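Local coordinates for protein putative glutathionylspermidine synthase (Methylobacillus flagellatus, PDB 3N6X) that is probably an ATP-dependent ligase of the circularly permuted ATP-grasp family, putatively a glutathionylspermidine synthase, its substrates not established, at residues 98-110 with 127-141. Sequence-based numbering, arbitrary orientation.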
loop_
_atom_site.group_PDB
_atom_site.type_symbol
_atom_site.label_atom_id
_atom_site.label_comp_id
_atom_site.label_asym_id
_atom_site.label_seq_id
_atom_site.Cartn_x
_atom_site.Cartn_y
_atom_site.Cartn_z
ATOM N N LEU A 98 -14.623 1.267 -2.967
ATOM C CA LEU A 98 -13.745 1.117 -4.137
ATOM C C LEU A 98 -14.104 -0.136 -4.955
ATOM O O LEU A 98 -14.174 -0.057 -6.186
ATOM C CB LEU A 98 -12.264 1.106 -3.720
ATOM C CG LEU A 98 -11.650 2.500 -3.401
ATOM C CD1 LEU A 98 -10.349 2.362 -2.608
ATOM C CD2 LEU A 98 -11.389 3.307 -4.687
ATOM N N ASN A 99 -14.418 -1.263 -4.265
ATOM C CA ASN A 99 -14.853 -2.512 -4.915
ATOM C C ASN A 99 -16.243 -2.387 -5.514
ATOM O O ASN A 99 -16.496 -2.939 -6.574
ATOM C CB ASN A 99 -14.785 -3.704 -3.938
ATOM C CG ASN A 99 -13.437 -4.391 -3.952
ATOM O OD1 ASN A 99 -12.874 -4.691 -5.015
ATOM N ND2 ASN A 99 -12.857 -4.598 -2.779
HETATM N N MSE A 100 -17.146 -1.663 -4.842
HETATM C CA MSE A 100 -18.488 -1.428 -5.370
HETATM C C MSE A 100 -18.444 -0.464 -6.572
HETATM O O MSE A 100 -19.182 -0.654 -7.538
HETATM C CB MSE A 100 -19.408 -0.914 -4.277
HETATM C CG MSE A 100 -19.691 -1.964 -3.226
HETATM SE SE MSE A 100 -20.763 -1.288 -1.792
HETATM C CE MSE A 100 -22.475 -1.407 -2.706
ATOM N N PHE A 101 -17.514 0.507 -6.540
ATOM C CA PHE A 101 -17.279 1.422 -7.659
ATOM C C PHE A 101 -16.820 0.641 -8.889
ATOM O O PHE A 101 -17.362 0.843 -9.975
ATOM C CB PHE A 101 -16.231 2.494 -7.288
ATOM C CG PHE A 101 -15.718 3.264 -8.482
ATOM C CD1 PHE A 101 -16.534 4.181 -9.143
ATOM C CD2 PHE A 101 -14.434 3.050 -8.967
ATOM C CE1 PHE A 101 -16.075 4.866 -10.273
ATOM C CE2 PHE A 101 -13.975 3.725 -10.106
ATOM C CZ PHE A 101 -14.793 4.641 -10.745
ATOM N N LEU A 102 -15.851 -0.295 -8.700
ATOM C CA LEU A 102 -15.304 -1.137 -9.778
ATOM C C LEU A 102 -16.360 -2.059 -10.395
ATOM O O LEU A 102 -16.435 -2.161 -11.609
ATOM C CB LEU A 102 -14.060 -1.915 -9.308
ATOM C CG LEU A 102 -12.800 -1.050 -9.164
ATOM C CD1 LEU A 102 -11.751 -1.734 -8.282
ATOM C CD2 LEU A 102 -12.210 -0.678 -10.547
ATOM N N HIS A 103 -17.230 -2.647 -9.573
ATOM C CA HIS A 103 -18.350 -3.419 -10.090
ATOM C C HIS A 103 -19.291 -2.492 -10.893
ATOM O O HIS A 103 -19.762 -2.866 -11.965
ATOM C CB HIS A 103 -19.120 -4.107 -8.946
ATOM C CG HIS A 103 -20.344 -4.814 -9.415
ATOM N ND1 HIS A 103 -20.283 -6.103 -9.921
ATOM C CD2 HIS A 103 -21.612 -4.355 -9.543
ATOM C CE1 HIS A 103 -21.516 -6.401 -10.305
ATOM N NE2 HIS A 103 -22.354 -5.383 -10.095
ATOM N N ASP A 104 -19.547 -1.286 -10.378
ATOM C CA ASP A 104 -20.440 -0.337 -11.046
ATOM C C ASP A 104 -19.910 0.143 -12.423
ATOM O O ASP A 104 -20.663 0.074 -13.397
ATOM C CB ASP A 104 -20.760 0.846 -10.124
ATOM C CG ASP A 104 -21.912 1.723 -10.578
ATOM O OD1 ASP A 104 -22.833 1.201 -11.227
ATOM O OD2 ASP A 104 -21.936 2.896 -10.201
ATOM N N VAL A 105 -18.601 0.574 -12.522
ATOM C CA VAL A 105 -18.036 1.049 -13.813
ATOM C C VAL A 105 -18.061 0.026 -14.918
ATOM O O VAL A 105 -18.033 0.403 -16.102
ATOM C CB VAL A 105 -16.637 1.712 -13.735
ATOM C CG1 VAL A 105 -16.724 3.098 -13.185
ATOM C CG2 VAL A 105 -15.627 0.854 -12.977
ATOM N N TYR A 106 -17.967 -1.264 -14.555
ATOM C CA TYR A 106 -17.937 -2.344 -15.542
ATOM C C TYR A 106 -19.314 -2.994 -15.701
ATOM O O TYR A 106 -19.444 -4.003 -16.395
ATOM C CB TYR A 106 -16.855 -3.369 -15.177
ATOM C CG TYR A 106 -15.456 -2.806 -15.282
ATOM C CD1 TYR A 106 -14.984 -2.282 -16.480
ATOM C CD2 TYR A 106 -14.583 -2.839 -14.195
ATOM C CE1 TYR A 106 -13.694 -1.770 -16.587
ATOM C CE2 TYR A 106 -13.284 -2.334 -14.293
ATOM C CZ TYR A 106 -12.847 -1.796 -15.493
ATOM O OH TYR A 106 -11.583 -1.281 -15.613
ATOM N N HIS A 107 -20.353 -2.388 -15.089
ATOM C CA HIS A 107 -21.717 -2.889 -15.198
ATOM C C HIS A 107 -22.702 -1.792 -15.588
ATOM O O HIS A 107 -22.606 -1.300 -16.701
ATOM C CB HIS A 107 -22.141 -3.710 -13.953
ATOM C CG HIS A 107 -21.437 -5.037 -13.873
ATOM N ND1 HIS A 107 -20.199 -5.170 -13.244
ATOM C CD2 HIS A 107 -21.764 -6.227 -14.435
ATOM C CE1 HIS A 107 -19.848 -6.437 -13.403
ATOM N NE2 HIS A 107 -20.745 -7.111 -14.123
ATOM N N ASP A 108 -23.621 -1.382 -14.694
ATOM C CA ASP A 108 -24.641 -0.382 -15.029
ATOM C C ASP A 108 -24.175 1.065 -14.990
ATOM O O ASP A 108 -24.899 1.945 -15.460
ATOM C CB ASP A 108 -25.915 -0.582 -14.194
ATOM C CG ASP A 108 -26.622 -1.913 -14.475
ATOM O OD1 ASP A 108 -26.456 -2.454 -15.599
ATOM O OD2 ASP A 108 -27.352 -2.396 -13.584
ATOM N N GLN A 109 -22.966 1.323 -14.450
ATOM C CA GLN A 109 -22.392 2.680 -14.358
ATOM C C GLN A 109 -23.372 3.677 -13.732
ATOM O O GLN A 109 -23.513 4.799 -14.218
ATOM C CB GLN A 109 -21.868 3.157 -15.725
ATOM C CG GLN A 109 -20.806 2.216 -16.297
ATOM C CD GLN A 109 -20.310 2.607 -17.665
ATOM O OE1 GLN A 109 -20.985 3.291 -18.427
ATOM N NE2 GLN A 109 -19.127 2.125 -18.026
ATOM N N GLU A 110 -24.050 3.250 -12.639
ATOM C CA GLU A 110 -25.046 4.047 -11.921
ATOM C C GLU A 110 -24.484 5.381 -11.412
ATOM O O GLU A 110 -25.195 6.388 -11.442
ATOM C CB GLU A 110 -25.669 3.249 -10.751
ATOM C CG GLU A 110 -26.544 2.066 -11.171
ATOM C CD GLU A 110 -27.746 2.336 -12.071
ATOM O OE1 GLU A 110 -28.184 3.508 -12.171
ATOM O OE2 GLU A 110 -28.274 1.357 -12.650
ATOM N N TYR A 127 -9.099 2.055 -17.488
ATOM C CA TYR A 127 -10.435 1.493 -17.662
ATOM C C TYR A 127 -10.342 0.452 -18.775
ATOM O O TYR A 127 -9.915 0.786 -19.876
ATOM C CB TYR A 127 -11.478 2.590 -18.010
ATOM C CG TYR A 127 -12.850 2.029 -18.336
ATOM C CD1 TYR A 127 -13.772 1.759 -17.329
ATOM C CD2 TYR A 127 -13.186 1.665 -19.643
ATOM C CE1 TYR A 127 -15.015 1.185 -17.615
ATOM C CE2 TYR A 127 -14.423 1.087 -19.940
ATOM C CZ TYR A 127 -15.337 0.858 -18.924
ATOM O OH TYR A 127 -16.555 0.294 -19.212
ATOM N N ARG A 128 -10.666 -0.820 -18.473
ATOM C CA ARG A 128 -10.529 -1.915 -19.440
ATOM C C ARG A 128 -11.873 -2.328 -19.993
ATOM O O ARG A 128 -12.655 -2.994 -19.301
ATOM C CB ARG A 128 -9.796 -3.132 -18.817
ATOM C CG ARG A 128 -8.492 -2.784 -18.106
ATOM C CD ARG A 128 -7.284 -2.853 -19.011
ATOM N NE ARG A 128 -6.071 -2.427 -18.313
ATOM C CZ ARG A 128 -4.915 -2.180 -18.917
ATOM N NH1 ARG A 128 -4.801 -2.328 -20.232
ATOM N NH2 ARG A 128 -3.861 -1.792 -18.213
ATOM N N PRO A 129 -12.176 -1.953 -21.260
ATOM C CA PRO A 129 -13.469 -2.349 -21.854
ATOM C C PRO A 129 -13.654 -3.874 -21.937
ATOM O O PRO A 129 -14.792 -4.343 -22.000
ATOM C CB PRO A 129 -13.442 -1.687 -23.240
ATOM C CG PRO A 129 -11.999 -1.432 -23.522
ATOM C CD PRO A 129 -11.361 -1.161 -22.208
ATOM N N GLU A 130 -12.532 -4.650 -21.843
ATOM C CA GLU A 130 -12.529 -6.137 -21.821
ATOM C C GLU A 130 -13.226 -6.668 -20.572
ATOM O O GLU A 130 -13.674 -7.823 -20.544
ATOM C CB GLU A 130 -11.087 -6.682 -21.865
ATOM C CG GLU A 130 -10.329 -6.332 -23.144
ATOM C CD GLU A 130 -9.629 -4.986 -23.152
ATOM O OE1 GLU A 130 -9.742 -4.234 -22.154
ATOM O OE2 GLU A 130 -8.971 -4.677 -24.169
HETATM N N MSE A 131 -13.319 -5.822 -19.533
HETATM C CA MSE A 131 -13.953 -6.176 -18.253
HETATM C C MSE A 131 -15.421 -5.733 -18.160
HETATM O O MSE A 131 -16.097 -6.081 -17.199
HETATM C CB MSE A 131 -13.122 -5.622 -17.091
HETATM C CG MSE A 131 -11.793 -6.352 -16.938
HETATM SE SE MSE A 131 -12.069 -8.311 -16.685
HETATM C CE MSE A 131 -12.831 -8.235 -14.887
ATOM N N PHE A 132 -15.922 -5.010 -19.172
ATOM C CA PHE A 132 -17.311 -4.540 -19.187
ATOM C C PHE A 132 -18.281 -5.696 -19.323
ATOM O O PHE A 132 -18.161 -6.502 -20.244
ATOM C CB PHE A 132 -17.544 -3.491 -20.307
ATOM C CG PHE A 132 -18.923 -2.869 -20.260
ATOM C CD1 PHE A 132 -19.214 -1.845 -19.361
ATOM C CD2 PHE A 132 -19.943 -3.336 -21.081
ATOM C CE1 PHE A 132 -20.502 -1.297 -19.289
ATOM C CE2 PHE A 132 -21.229 -2.788 -21.009
ATOM C CZ PHE A 132 -21.501 -1.775 -20.108
ATOM N N GLY A 133 -19.214 -5.791 -18.381
ATOM C CA GLY A 133 -20.210 -6.855 -18.362
ATOM C C GLY A 133 -19.716 -8.147 -17.744
ATOM O O GLY A 133 -20.493 -9.096 -17.593
ATOM N N VAL A 134 -18.422 -8.200 -17.359
ATOM C CA VAL A 134 -17.834 -9.408 -16.767
ATOM C C VAL A 134 -18.120 -9.495 -15.265
ATOM O O VAL A 134 -17.772 -8.580 -14.513
ATOM C CB VAL A 134 -16.314 -9.522 -17.080
ATOM C CG1 VAL A 134 -15.707 -10.782 -16.449
ATOM C CG2 VAL A 134 -16.063 -9.493 -18.585
ATOM N N ASP A 135 -18.758 -10.590 -14.836
ATOM C CA ASP A 135 -19.026 -10.861 -13.426
ATOM C C ASP A 135 -17.819 -11.557 -12.803
ATOM O O ASP A 135 -17.343 -12.559 -13.336
ATOM C CB ASP A 135 -20.286 -11.742 -13.264
ATOM C CG ASP A 135 -21.587 -11.095 -13.738
ATOM O OD1 ASP A 135 -21.601 -9.854 -13.946
ATOM O OD2 ASP A 135 -22.589 -11.824 -13.892
ATOM N N VAL A 136 -17.304 -11.008 -11.703
ATOM C CA VAL A 136 -16.145 -11.560 -11.005
ATOM C C VAL A 136 -16.605 -12.229 -9.697
ATOM O O VAL A 136 -17.556 -11.747 -9.073
ATOM C CB VAL A 136 -15.024 -10.486 -10.774
ATOM C CG1 VAL A 136 -14.621 -9.820 -12.090
ATOM C CG2 VAL A 136 -15.451 -9.436 -9.747
ATOM N N PRO A 137 -15.961 -13.352 -9.265
ATOM C CA PRO A 137 -16.422 -14.041 -8.036
ATOM C C PRO A 137 -16.556 -13.136 -6.800
ATOM O O PRO A 137 -15.612 -12.437 -6.427
ATOM C CB PRO A 137 -15.378 -15.147 -7.841
ATOM C CG PRO A 137 -14.879 -15.423 -9.214
ATOM C CD PRO A 137 -14.849 -14.087 -9.906
ATOM N N GLY A 138 -17.768 -13.108 -6.235
ATOM C CA GLY A 138 -18.115 -12.303 -5.063
ATOM C C GLY A 138 -18.106 -10.800 -5.282
ATOM O O GLY A 138 -18.200 -10.039 -4.317
ATOM N N GLY A 139 -17.944 -10.365 -6.539
ATOM C CA GLY A 139 -17.850 -8.944 -6.877
ATOM C C GLY A 139 -16.598 -8.276 -6.325
ATOM O O GLY A 139 -16.564 -7.049 -6.145
ATOM N N VAL A 140 -15.560 -9.077 -6.041
ATOM C CA VAL A 140 -14.301 -8.570 -5.506
ATOM C C VAL A 140 -13.312 -8.292 -6.628
ATOM O O VAL A 140 -12.985 -9.192 -7.400
ATOM C CB VAL A 140 -13.710 -9.521 -4.420
ATOM C CG1 VAL A 140 -12.367 -9.001 -3.899
ATOM C CG2 VAL A 140 -14.703 -9.713 -3.267
ATOM N N TYR A 141 -12.822 -7.050 -6.710
ATOM C CA TYR A 141 -11.835 -6.660 -7.723
ATOM C C TYR A 141 -10.482 -6.496 -7.092
ATOM O O TYR A 141 -9.486 -6.962 -7.649
ATOM C CB TYR A 141 -12.249 -5.367 -8.430
ATOM C CG TYR A 141 -13.417 -5.541 -9.377
ATOM C CD1 TYR A 141 -14.727 -5.626 -8.897
ATOM C CD2 TYR A 141 -13.221 -5.606 -10.760
ATOM C CE1 TYR A 141 -15.804 -5.827 -9.763
ATOM C CE2 TYR A 141 -14.300 -5.773 -11.640
ATOM C CZ TYR A 141 -15.590 -5.860 -11.138
ATOM O OH TYR A 141 -16.660 -6.001 -11.993
HETATM O O HOH W 1 -18.356 -5.224 -5.284
HETATM O O HOH W 2 -18.666 -8.332 -10.699
#
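Y106, just past the end of helix 81-105, pushes its ring into a hollow of the loop 127-141, which wraps this helix end before entering strand 144-151 of the ATP-grasp-family chain. The floor of the hollow is M131, whose CB sits over the ring centre, 3.9 Å from the Y106 centroid, a CH-pi contact 10° off the normal; V105 CG2 covers the opposite face. Y127 slides alongside, near parallel but so displaced that the two rings barely overlap. Tyrosine's length suits this place by carrying OH to the backbone: R128 N donates to Y106 OH at 3.0 Å in the ring plane, and the same OH also bonds G314 O. Cutting Y106 back to alanine is likely to open a gap over M131 CB and to leave R128 N and G314 O without their hydroxyl partner. G133, whose positive phi suits glycine, lies in a type II turn, and its N meets Y106 O at 2.7 Å.

One helical turn earlier the shapes are reversed: Y141 is the bump. Its CB points toward the helix, and CG anti to the carbonyl carbon (chi1 -72°) lays the ring against L102 CB, with V136 CG2 on the other face. Y141 CE2 lies against Y106 CD2 at a slant. Asparagine's short amide suits N99: OD1 takes Y141 N at 2.9 Å, from above the carbonyl plane, and also the next, A142 N. Histidine gives H107 two ring nitrogens: ND1 donates to H103 O, in the ring plane, while NE2 reaches D135 OD1 at 2.9 Å, tilted 26° from that plane.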